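Local coordinates for O-methyltransferase family 2 (Planctopirus limnophila, PDB 5I2H), which probably transfers methyl groups from S-adenosyl-L-methionine to hydroxyls of small molecules, probably as a dimer, and binds the flavone apigenin, at residues E31-A35 with G118-V123; A76-L80 with T91-R95; P181-K187 with P292-R296. One frame throughout, in Å; residues are numbered along the deposited sequence. Where two conformers were deposited one is given.

Contact 1: E31-A35 with G118-V123; sequences ELLAA and GTLALV
Glu31 and Thr119 bring helices 26-39 and 117-128 closest, their CA atoms 4.5 Å apart. The short segments cross at -71° with axes 8.6 Å apart, and no direct hydrogen bond joins them.

The polar contact is made through Glu31. Its CG lies anti to its own carbonyl carbon (chi1 -69°) and the chain runs on extended, which lays the carboxylate alongside Gly118: OE2 comes within 3.4 Å of Gly118 CA, where any side chain on Gly118 would collide with it. A water bridges the helices, donating to Glu31 OE1 and to Gly118 O, while Asn27 ND2 binds OE2, so both carboxylate oxygens have partners. Thr119 OG1 hydrogen-bonds with Ala113 O and Ser116 OG, outside the two segments.

Apolar contacts fill the rest. Ala34 CB rests against both branches of Thr119, OG1 and CG2. One methyl of Leu122, CD2, reaches over the backbone between Glu31 and Leu32, 3.7 Å from Leu32 N. Further along, Ala35 CB meets Val123 CG2 at 3.6 Å, and Thr119 CG2 approaches Ala35 N.

Ala34, Ala35 and Gly118 leave little side chain between the helices, consistent with the near approach of the Glu31 and Thr119 backbones. The crossing is a buried piece of the largely helical N-terminal region that carries the dimerisation domain of this O-methyltransferase family.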
ATOM      1  N   GLU A  31      -1.388   5.549   5.864  1.00  9.55           N
ATOM      2  CA  GLU A  31      -1.613   6.872   6.438  1.00 10.51           C
ATOM      3  C   GLU A  31      -3.082   7.108   6.774  1.00 10.74           C
ATOM      4  O   GLU A  31      -3.398   7.682   7.825  1.00 12.79           O
ATOM      5  CB  GLU A  31      -1.100   7.934   5.477  1.00 11.74           C
ATOM      6  CG  GLU A  31       0.435   7.903   5.393  1.00 12.28           C
ATOM      7  CD  GLU A  31       0.973   8.561   4.102  1.00 14.40           C
ATOM      8  OE1 GLU A  31       0.196   9.213   3.371  1.00 18.90           O
ATOM      9  OE2 GLU A  31       2.179   8.445   3.825  1.00 16.83           O
ATOM     10  N   LEU A  32      -4.003   6.693   5.906  1.00 10.30           N
ATOM     11  CA  LEU A  32      -5.409   6.921   6.229  1.00 10.07           C
ATOM     12  C   LEU A  32      -5.840   6.073   7.426  1.00  9.97           C
ATOM     13  O   LEU A  32      -6.632   6.524   8.263  1.00 11.51           O
ATOM     14  CB  LEU A  32      -6.300   6.640   5.024  1.00 12.39           C
ATOM     15  CG  LEU A  32      -7.793   6.994   5.277  1.00 14.92           C
ATOM     16  CD1 LEU A  32      -8.007   8.468   5.583  1.00 16.84           C
ATOM     17  CD2 LEU A  32      -8.629   6.658   4.089  1.00 17.00           C
ATOM     18  N   LEU A  33      -5.315   4.845   7.529  1.00  9.53           N
ATOM     19  CA  LEU A  33      -5.606   4.005   8.698  1.00  9.84           C
ATOM     20  C   LEU A  33      -5.108   4.665   9.972  1.00  9.28           C
ATOM     21  O   LEU A  33      -5.861   4.796  10.952  1.00 10.14           O
ATOM     22  CB  LEU A  33      -4.980   2.606   8.535  1.00 10.17           C
ATOM     23  CG  LEU A  33      -5.788   1.701   7.612  1.00 10.56           C
ATOM     24  CD1 LEU A  33      -4.929   0.490   7.230  1.00 12.56           C
ATOM     25  CD2 LEU A  33      -7.121   1.278   8.247  1.00 12.97           C
ATOM     26  N   ALA A  34      -3.834   5.093   9.978  1.00  9.55           N
ATOM     27  CA  ALA A  34      -3.269   5.709  11.180  1.00 10.47           C
ATOM     28  C   ALA A  34      -3.958   7.031  11.501  1.00 10.88           C
ATOM     29  O   ALA A  34      -4.221   7.328  12.677  1.00 11.94           O
ATOM     30  CB  ALA A  34      -1.749   5.901  11.024  1.00  9.98           C
ATOM     31  N   ALA A  35      -4.230   7.857  10.483  1.00 11.72           N
ATOM     32  CA  ALA A  35      -4.958   9.112  10.721  1.00 10.99           C
ATOM     33  C   ALA A  35      -6.328   8.835  11.330  1.00 12.14           C
ATOM     34  O   ALA A  35      -6.757   9.520  12.268  1.00 13.73           O
ATOM     35  CB  ALA A  35      -5.109   9.894   9.409  1.00 11.15           C
ATOM     36  N   GLY A 118       4.499  10.764   7.074  1.00 14.77           N
ATOM     37  CA  GLY A 118       3.393  10.624   6.141  1.00 14.02           C
ATOM     38  C   GLY A 118       2.030  10.748   6.806  1.00 12.70           C
ATOM     39  O   GLY A 118       1.135  11.424   6.290  1.00 13.90           O
ATOM     40  N   THR A 119       1.844  10.087   7.950  1.00 11.72           N
ATOM     41  CA  THR A 119       0.563  10.191   8.632  1.00 12.49           C
ATOM     42  C   THR A 119       0.310  11.622   9.085  1.00 13.16           C
ATOM     43  O   THR A 119      -0.777  12.165   8.871  1.00 14.43           O
ATOM     44  CB  THR A 119       0.521   9.243   9.828  1.00 13.05           C
ATOM     45  OG1 THR A 119       0.663   7.910   9.336  1.00 12.97           O
ATOM     46  CG2 THR A 119      -0.818   9.378  10.547  1.00 14.73           C
ATOM     47  N   LEU A 120       1.307  12.243   9.738  1.00 14.10           N
ATOM     48  CA  LEU A 120       1.136  13.620  10.195  1.00 13.18           C
ATOM     49  C   LEU A 120       0.819  14.568   9.041  1.00 14.47           C
ATOM     50  O   LEU A 120      -0.007  15.478   9.196  1.00 15.73           O
ATOM     51  CB  LEU A 120       2.394  14.091  10.930  1.00 14.17           C
ATOM     52  CG  LEU A 120       2.660  13.310  12.217  1.00 17.26           C
ATOM     53  CD1 LEU A 120       3.984  13.757  12.826  1.00 18.93           C
ATOM     54  CD2 LEU A 120       1.474  13.555  13.186  1.00 17.72           C
ATOM     55  N   ALA A 121       1.477  14.384   7.883  1.00 13.93           N
ATOM     56  CA  ALA A 121       1.197  15.229   6.726  1.00 14.83           C
ATOM     57  C   ALA A 121      -0.246  15.068   6.281  1.00 14.32           C
ATOM     58  O   ALA A 121      -0.926  16.053   5.954  1.00 16.69           O
ATOM     59  CB  ALA A 121       2.150  14.894   5.578  1.00 14.67           C
ATOM     60  N   LEU A 122      -0.734  13.824   6.241  1.00 15.52           N
ATOM     61  CA  LEU A 122      -2.099  13.624   5.783  1.00 13.95           C
ATOM     62  C   LEU A 122      -3.084  14.208   6.778  1.00 14.47           C
ATOM     63  O   LEU A 122      -4.081  14.816   6.369  1.00 15.38           O
ATOM     64  CB  LEU A 122      -2.368  12.140   5.532  1.00 13.46           C
ATOM     65  CG  LEU A 122      -3.819  11.806   5.153  1.00 12.77           C
ATOM     66  CD1 LEU A 122      -4.177  12.405   3.814  1.00 14.01           C
ATOM     67  CD2 LEU A 122      -4.076  10.282   5.138  1.00 11.70           C
ATOM     68  N   VAL A 123      -2.805  14.066   8.086  1.00 14.11           N
ATOM     69  CA  VAL A 123      -3.678  14.658   9.102  1.00 13.75           C
ATOM     70  C   VAL A 123      -3.730  16.166   8.941  1.00 15.30           C
ATOM     71  O   VAL A 123      -4.806  16.776   8.996  1.00 16.55           O
ATOM     72  CB  VAL A 123      -3.229  14.269  10.522  1.00 14.39           C
ATOM     73  CG1 VAL A 123      -4.021  15.072  11.565  1.00 16.14           C
ATOM     74  CG2 VAL A 123      -3.477  12.762  10.749  1.00 14.96           C
TER
HETATM   75  O   HOH W   1       0.740  11.738   3.520  1.00 19.64           O

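Contact 2: A76-L80 with T91-R95; sequences AMQLL and TPLAR
The flat groups meeting here are the peptide carbonyls of Gln78 and Leu79, and Thr91 approaches both from outside their planes. Thr91 OG1 donates to Gln78 O at 2.9 Å, tilted 32° from that carbonyl plane. Thr91 N stands well above the plane of the Leu79 carbonyl, yet its N-H points almost straight at Leu79 O (3.1 Å, 174°). Two motifs face each other: a Schellman motif, with Gln78 at positive phi as its C-prime residue, ends helix 64-76, and Thr91 is the N-cap of helix 92-97. The intervening strands 80-82 and 88-90 form an antiparallel hairpin placed like the wing of winged-helix domains, consistent with the HTH clan of this dimerisation domain.

With chi1 at 64°, Thr91 OG1 sits between its backbone N and carbonyl carbon, from where it also accepts a weak capping bond from Ala94 N. A valine here would probably leave Gln78 O without this donor and the first turn of the helix without its side-chain cap. Thr91 CG2, anti to the carbonyl carbon, comes within 3.7 Å of Leu80 O.

Apolar contacts lie beside the bonds. Leu79 CB meets Ala94 CB at 4.0 Å. Met77, a selenomethionine, leads its chain away to Leu32 and Leu33, while Leu23 and Ile20 of the second subunit pack on Met77 and Leu79. Leu79 and Leu93 cross at a slant, their CD2 methyls 3.7 Å apart.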
ATOM      1  N   ALA A  76     -13.706   2.013   0.795  1.00  9.66           N
ATOM      2  CA  ALA A  76     -13.032   1.167  -0.172  1.00  8.99           C
ATOM      3  C   ALA A  76     -12.227   0.066   0.507  1.00 10.40           C
ATOM      4  O   ALA A  76     -12.029  -0.996  -0.095  1.00 12.34           O
ATOM      5  CB  ALA A  76     -12.127   2.014  -1.072  1.00  9.24           C
HETATM    6  N   MSE A  77     -11.777   0.296   1.746  0.55 10.42           N
HETATM    7  CA  MSE A  77     -11.044  -0.696   2.535  0.55 10.60           C
HETATM    8  C   MSE A  77     -12.003  -1.615   3.308  0.55 12.32           C
HETATM    9  O   MSE A  77     -11.570  -2.402   4.147  0.55 13.09           O
HETATM   10  CB  MSE A  77     -10.097   0.001   3.510  0.55 11.90           C
HETATM   11  CG  MSE A  77      -8.834   0.549   2.841  0.55  9.64           C
HETATM   12 SE   MSE A  77      -7.588   1.353   4.156  0.55 16.64          SE
HETATM   13  CE  MSE A  77      -7.915   3.178   3.671  0.55 12.81           C
ATOM     14  N   GLN A  78     -13.309  -1.476   3.034  0.55 12.93           N
ATOM     15  CA  GLN A  78     -14.358  -2.323   3.618  0.55 13.04           C
ATOM     16  C   GLN A  78     -14.468  -2.106   5.127  0.55 11.13           C
ATOM     17  O   GLN A  78     -14.756  -3.031   5.902  0.55 12.63           O
ATOM     18  CB  GLN A  78     -14.134  -3.798   3.287  0.55 15.33           C
ATOM     19  CG  GLN A  78     -13.997  -4.063   1.804  0.55 21.21           C
ATOM     20  CD  GLN A  78     -14.623  -5.378   1.413  0.55 24.56           C
ATOM     21  OE1 GLN A  78     -14.137  -6.441   1.788  0.55 25.66           O
ATOM     22  NE2 GLN A  78     -15.738  -5.312   0.690  0.55 27.25           N
ATOM     23  N   LEU A  79     -14.253  -0.862   5.550  1.00  9.61           N
ATOM     24  CA  LEU A  79     -14.318  -0.508   6.968  1.00 11.59           C
ATOM     25  C   LEU A  79     -15.517   0.362   7.308  1.00 13.93           C
ATOM     26  O   LEU A  79     -15.995   0.337   8.449  1.00 14.00           O
ATOM     27  CB  LEU A  79     -13.033   0.209   7.395  1.00 10.90           C
ATOM     28  CG  LEU A  79     -11.770  -0.635   7.198  1.00 11.27           C
ATOM     29  CD1 LEU A  79     -10.519   0.199   7.489  1.00 11.95           C
ATOM     30  CD2 LEU A  79     -11.836  -1.905   8.071  1.00 13.25           C
ATOM     31  N   LEU A  80     -15.992   1.151   6.348  1.00 13.52           N
ATOM     32  CA  LEU A  80     -17.264   1.845   6.471  1.00 14.42           C
ATOM     33  C   LEU A  80     -18.194   1.381   5.363  1.00 15.06           C
ATOM     34  O   LEU A  80     -17.771   0.807   4.351  1.00 14.76           O
ATOM     35  CB  LEU A  80     -17.095   3.366   6.398  1.00 15.50           C
ATOM     36  CG  LEU A  80     -16.153   4.060   7.377  1.00 18.23           C
ATOM     37  CD1 LEU A  80     -16.163   5.579   7.155  1.00 17.10           C
ATOM     38  CD2 LEU A  80     -16.512   3.760   8.783  1.00 19.39           C
ATOM     39  N   THR A  91     -18.553  -1.217   9.230  1.00 13.18           N
ATOM     40  CA  THR A  91     -18.726  -2.632   8.955  1.00 13.33           C
ATOM     41  C   THR A  91     -18.315  -3.441  10.184  1.00 13.75           C
ATOM     42  O   THR A  91     -17.607  -2.944  11.062  1.00 14.14           O
ATOM     43  CB  THR A  91     -17.869  -3.073   7.773  1.00 13.06           C
ATOM     44  OG1 THR A  91     -16.513  -2.890   8.161  1.00 12.64           O
ATOM     45  CG2 THR A  91     -18.154  -2.221   6.517  1.00 13.53           C
ATOM     46  N   PRO A  92     -18.727  -4.703  10.254  1.00 15.49           N
ATOM     47  CA  PRO A  92     -18.275  -5.537  11.372  1.00 15.44           C
ATOM     48  C   PRO A  92     -16.769  -5.592  11.491  1.00 14.79           C
ATOM     49  O   PRO A  92     -16.242  -5.582  12.607  1.00 14.29           O
ATOM     50  CB  PRO A  92     -18.878  -6.914  11.048  1.00 16.93           C
ATOM     51  CG  PRO A  92     -20.121  -6.588  10.268  1.00 18.17           C
ATOM     52  CD  PRO A  92     -19.787  -5.352   9.461  1.00 16.27           C
ATOM     53  N   LEU A  93     -16.059  -5.614  10.362  1.00 13.08           N
ATOM     54  CA  LEU A  93     -14.606  -5.656  10.409  1.00 13.03           C
ATOM     55  C   LEU A  93     -14.040  -4.467  11.189  1.00 12.19           C
ATOM     56  O   LEU A  93     -13.183  -4.645  12.055  1.00 11.84           O
ATOM     57  CB  LEU A  93     -14.060  -5.704   8.987  1.00 13.27           C
ATOM     58  CG  LEU A  93     -12.559  -5.812   8.801  1.00 15.53           C
ATOM     59  CD1 LEU A  93     -12.133  -7.210   9.221  1.00 16.04           C
ATOM     60  CD2 LEU A  93     -12.188  -5.517   7.328  1.00 15.53           C
ATOM     61  N   ALA A  94     -14.546  -3.251  10.931  1.00 10.40           N
ATOM     62  CA  ALA A  94     -14.088  -2.068  11.670  1.00 10.05           C
ATOM     63  C   ALA A  94     -14.593  -2.103  13.106  1.00 11.12           C
ATOM     64  O   ALA A  94     -13.868  -1.744  14.044  1.00 11.24           O
ATOM     65  CB  ALA A  94     -14.572  -0.768  10.995  1.00 10.01           C
ATOM     66  N   ARG A  95     -15.844  -2.530  13.298  1.00 12.99           N
ATOM     67  CA  ARG A  95     -16.409  -2.513  14.643  1.00 13.88           C
ATOM     68  C   ARG A  95     -15.635  -3.448  15.573  1.00 12.40           C
ATOM     69  O   ARG A  95     -15.423  -3.138  16.761  1.00 14.67           O
ATOM     70  CB  ARG A  95     -17.890  -2.878  14.587  1.00 15.62           C
ATOM     71  CG  ARG A  95     -18.657  -2.504  15.873  1.00 16.85           C
ATOM     72  CD  ARG A  95     -20.160  -2.771  15.802  1.00 19.28           C
ATOM     73  NE  ARG A  95     -20.808  -2.300  14.563  1.00 21.77           N
ATOM     74  CZ  ARG A  95     -21.364  -1.096  14.369  1.00 24.81           C
ATOM     75  NH1 ARG A  95     -21.293  -0.149  15.296  1.00 24.64           N
ATOM     76  NH2 ARG A  95     -21.946  -0.825  13.193  1.00 27.20           N
TER

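Contact 3: P181-K187 with P292-R296; sequences PAGQPGK and PEGGR
Pro181 O is gripped by both terminal nitrogens of Arg296, NH1 at 2.9 Å and NH2 at 3.1 Å. The oxygen lies in the guanidinium plane, within 4° for either bond, so the group meets it end-on; neither bond is straight, the N-H angles being 151° and 141°, as expected when two donors share one acceptor. Arg296 gets there by a bend at chi3, which brings the NH1/NH2 end of the guanidinium up to the Pro181 carbonyl. Gly183 CA sits 3.6 Å over one face, displaced from its middle, where a side chain on that glycine would collide with Arg296 CZ. The charge has a second partner, since NE forms a salt bridge with Asp265.

Arg296 opens strand 296-301 of the Rossmann-like methyltransferase sheet, and residues 292-295 before it form a type II beta turn closed by Gly295 N to Pro292 O. Gly294 takes the positive phi position of that turn. The contact therefore joins the loop after helix 154-179 to the start of an interior strand, flanked by 265-269 and 357-362.

Lys187 crosses the turn with an extended chain: its CD slides past Pro292 CB, and NZ donates to Glu293 O at 2.7 Å from above the carbonyl plane. The Glu293 carboxylate is near but not in salt-bridge range, OE1 lying 4.4 Å from Lys187 NZ. The amide of Gln184 lies against Gly294, with NE2 3.6 Å from Gly294 CA. One water links Gln184 N to Gly294 O, accepting from the first and donating to the second.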
ATOM      1  N   PRO A 181     -13.234   8.421 -31.031  1.00 16.55           N
ATOM      2  CA  PRO A 181     -13.934   8.371 -32.324  1.00 18.73           C
ATOM      3  C   PRO A 181     -13.579   9.574 -33.190  1.00 17.37           C
ATOM      4  O   PRO A 181     -13.241  10.640 -32.684  1.00 18.66           O
ATOM      5  CB  PRO A 181     -15.421   8.380 -31.934  1.00 20.74           C
ATOM      6  CG  PRO A 181     -15.464   7.952 -30.452  1.00 19.61           C
ATOM      7  CD  PRO A 181     -14.163   8.535 -29.892  1.00 17.07           C
ATOM      8  N   ALA A 182     -13.673   9.397 -34.515  1.00 20.14           N
ATOM      9  CA  ALA A 182     -13.351  10.491 -35.437  1.00 22.89           C
ATOM     10  C   ALA A 182     -14.238  11.721 -35.236  1.00 24.95           C
ATOM     11  O   ALA A 182     -13.811  12.842 -35.528  1.00 24.21           O
ATOM     12  CB  ALA A 182     -13.472  10.014 -36.891  1.00 24.19           C
ATOM     13  N   GLY A 183     -15.478  11.540 -34.790  1.00 26.49           N
ATOM     14  CA  GLY A 183     -16.396  12.670 -34.725  1.00 27.79           C
ATOM     15  C   GLY A 183     -16.779  13.191 -36.112  1.00 27.72           C
ATOM     16  O   GLY A 183     -16.508  12.587 -37.147  1.00 29.26           O
ATOM     17  N   GLN A 184     -17.409  14.364 -36.102  1.00 27.32           N
ATOM     18  CA  GLN A 184     -17.850  15.008 -37.340  1.00 25.26           C
ATOM     19  C   GLN A 184     -16.661  15.598 -38.105  1.00 21.99           C
ATOM     20  O   GLN A 184     -15.597  15.851 -37.534  1.00 22.88           O
ATOM     21  CB  GLN A 184     -18.839  16.145 -37.046  1.00 27.63           C
ATOM     22  CG  GLN A 184     -20.042  15.803 -36.162  1.00 29.65           C
ATOM     23  CD  GLN A 184     -20.973  17.001 -35.925  1.00 30.28           C
ATOM     24  OE1 GLN A 184     -20.734  18.109 -36.422  1.00 31.23           O
ATOM     25  NE2 GLN A 184     -22.043  16.775 -35.175  1.00 31.80           N
ATOM     26  N   PRO A 185     -16.838  15.882 -39.392  1.00 20.08           N
ATOM     27  CA  PRO A 185     -15.905  16.788 -40.071  1.00 18.81           C
ATOM     28  C   PRO A 185     -15.762  18.065 -39.260  1.00 19.25           C
ATOM     29  O   PRO A 185     -16.737  18.566 -38.689  1.00 21.38           O
ATOM     30  CB  PRO A 185     -16.566  17.050 -41.424  1.00 20.38           C
ATOM     31  CG  PRO A 185     -17.497  15.888 -41.625  1.00 19.88           C
ATOM     32  CD  PRO A 185     -17.965  15.478 -40.263  1.00 19.40           C
ATOM     33  N   GLY A 186     -14.522  18.567 -39.164  1.00 19.80           N
ATOM     34  CA  GLY A 186     -14.267  19.739 -38.353  1.00 19.64           C
ATOM     35  C   GLY A 186     -14.837  21.006 -38.968  1.00 19.70           C
ATOM     36  O   GLY A 186     -15.084  21.102 -40.171  1.00 21.28           O
ATOM     37  N   LYS A 187     -15.027  22.009 -38.114  1.00 19.13           N
ATOM     38  CA  LYS A 187     -15.598  23.281 -38.519  1.00 20.19           C
ATOM     39  C   LYS A 187     -14.603  24.426 -38.475  1.00 21.08           C
ATOM     40  O   LYS A 187     -14.956  25.540 -38.868  1.00 23.61           O
ATOM     41  CB  LYS A 187     -16.779  23.629 -37.610  1.00 22.97           C
ATOM     42  CG  LYS A 187     -17.963  22.696 -37.763  1.00 26.94           C
ATOM     43  CD  LYS A 187     -19.108  23.220 -36.924  1.00 32.44           C
ATOM     44  CE  LYS A 187     -20.426  22.522 -37.220  1.00 34.26           C
ATOM     45  NZ  LYS A 187     -21.520  23.115 -36.379  1.00 33.99           N
ATOM     46  N   PRO A 292     -17.921  24.889 -31.264  1.00 13.45           N
ATOM     47  CA  PRO A 292     -18.937  24.946 -32.316  1.00 15.42           C
ATOM     48  C   PRO A 292     -19.953  23.833 -32.118  1.00 16.65           C
ATOM     49  O   PRO A 292     -19.724  22.876 -31.397  1.00 15.37           O
ATOM     50  CB  PRO A 292     -18.122  24.721 -33.587  1.00 17.41           C
ATOM     51  CG  PRO A 292     -17.064  23.747 -33.138  1.00 17.04           C
ATOM     52  CD  PRO A 292     -16.692  24.208 -31.722  1.00 13.88           C
ATOM     53  N   GLU A 293     -21.094  23.955 -32.784  1.00 19.84           N
ATOM     54  CA  GLU A 293     -22.059  22.858 -32.715  1.00 22.41           C
ATOM     55  C   GLU A 293     -21.390  21.594 -33.257  1.00 21.15           C
ATOM     56  O   GLU A 293     -20.691  21.639 -34.270  1.00 22.55           O
ATOM     57  CB  GLU A 293     -23.318  23.198 -33.501  1.00 26.28           C
ATOM     58  CG  GLU A 293     -24.550  22.381 -33.118  1.00 27.55           C
ATOM     59  CD  GLU A 293     -25.685  22.559 -34.135  1.00 33.39           C
ATOM     60  OE1 GLU A 293     -25.578  21.983 -35.242  1.00 37.54           O
ATOM     61  OE2 GLU A 293     -26.657  23.290 -33.840  1.00 34.27           O
ATOM     62  N   GLY A 294     -21.526  20.485 -32.530  1.00 19.94           N
ATOM     63  CA  GLY A 294     -20.820  19.276 -32.882  1.00 17.98           C
ATOM     64  C   GLY A 294     -19.406  19.216 -32.352  1.00 13.43           C
ATOM     65  O   GLY A 294     -18.733  18.177 -32.509  1.00 15.07           O
ATOM     66  N   GLY A 295     -18.925  20.290 -31.731  1.00 12.37           N
ATOM     67  CA  GLY A 295     -17.705  20.189 -30.958  1.00 12.05           C
ATOM     68  C   GLY A 295     -17.858  19.209 -29.805  1.00 10.86           C
ATOM     69  O   GLY A 295     -18.962  18.882 -29.367  1.00 11.49           O
ATOM     70  N   ARG A 296     -16.734  18.717 -29.310  1.00  9.91           N
ATOM     71  CA  ARG A 296     -16.727  17.763 -28.205  1.00 10.13           C
ATOM     72  C   ARG A 296     -15.890  18.259 -27.045  1.00 10.10           C
ATOM     73  O   ARG A 296     -14.820  18.839 -27.239  1.00 11.37           O
ATOM     74  CB  ARG A 296     -16.202  16.390 -28.655  1.00  9.16           C
ATOM     75  CG  ARG A 296     -17.081  15.820 -29.790  1.00 10.99           C
ATOM     76  CD  ARG A 296     -16.573  14.462 -30.265  1.00 12.23           C
ATOM     77  NE  ARG A 296     -15.211  14.512 -30.836  1.00 13.00           N
ATOM     78  CZ  ARG A 296     -14.576  13.453 -31.327  1.00 12.22           C
ATOM     79  NH1 ARG A 296     -15.177  12.266 -31.301  1.00 14.33           N
ATOM     80  NH2 ARG A 296     -13.353  13.578 -31.841  1.00 14.35           N
TER
HETATM   81  O   HOH W   2     -18.120  15.406 -33.299  1.00 25.11           O
HETATM   82  O   HOH W   3     -24.078  18.894 -34.571  1.00 39.48           O

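In the fold
From the N terminus, helix 26-39 supplies the first half of contact 1, and its partner comes only at helix 117-128, closing a loop of 82 residues. Contact 2 is nested inside that loop: it closes a short excursion through strands 80-82 and 88-90. The two also touch, Leu33 CD2 lying 3.6 Å from Leu79 CD1, with Met77 packing on Leu32 and Leu33 in the conformer given, so they share one apolar core of the N-terminal region. Contact 3 follows in series, its 104 intervening residues including strands 199-203 and 265-269. It lies about 46 Å, centre to centre, from contacts 1 and 2, across the chain's centre, at the methyltransferase sheet.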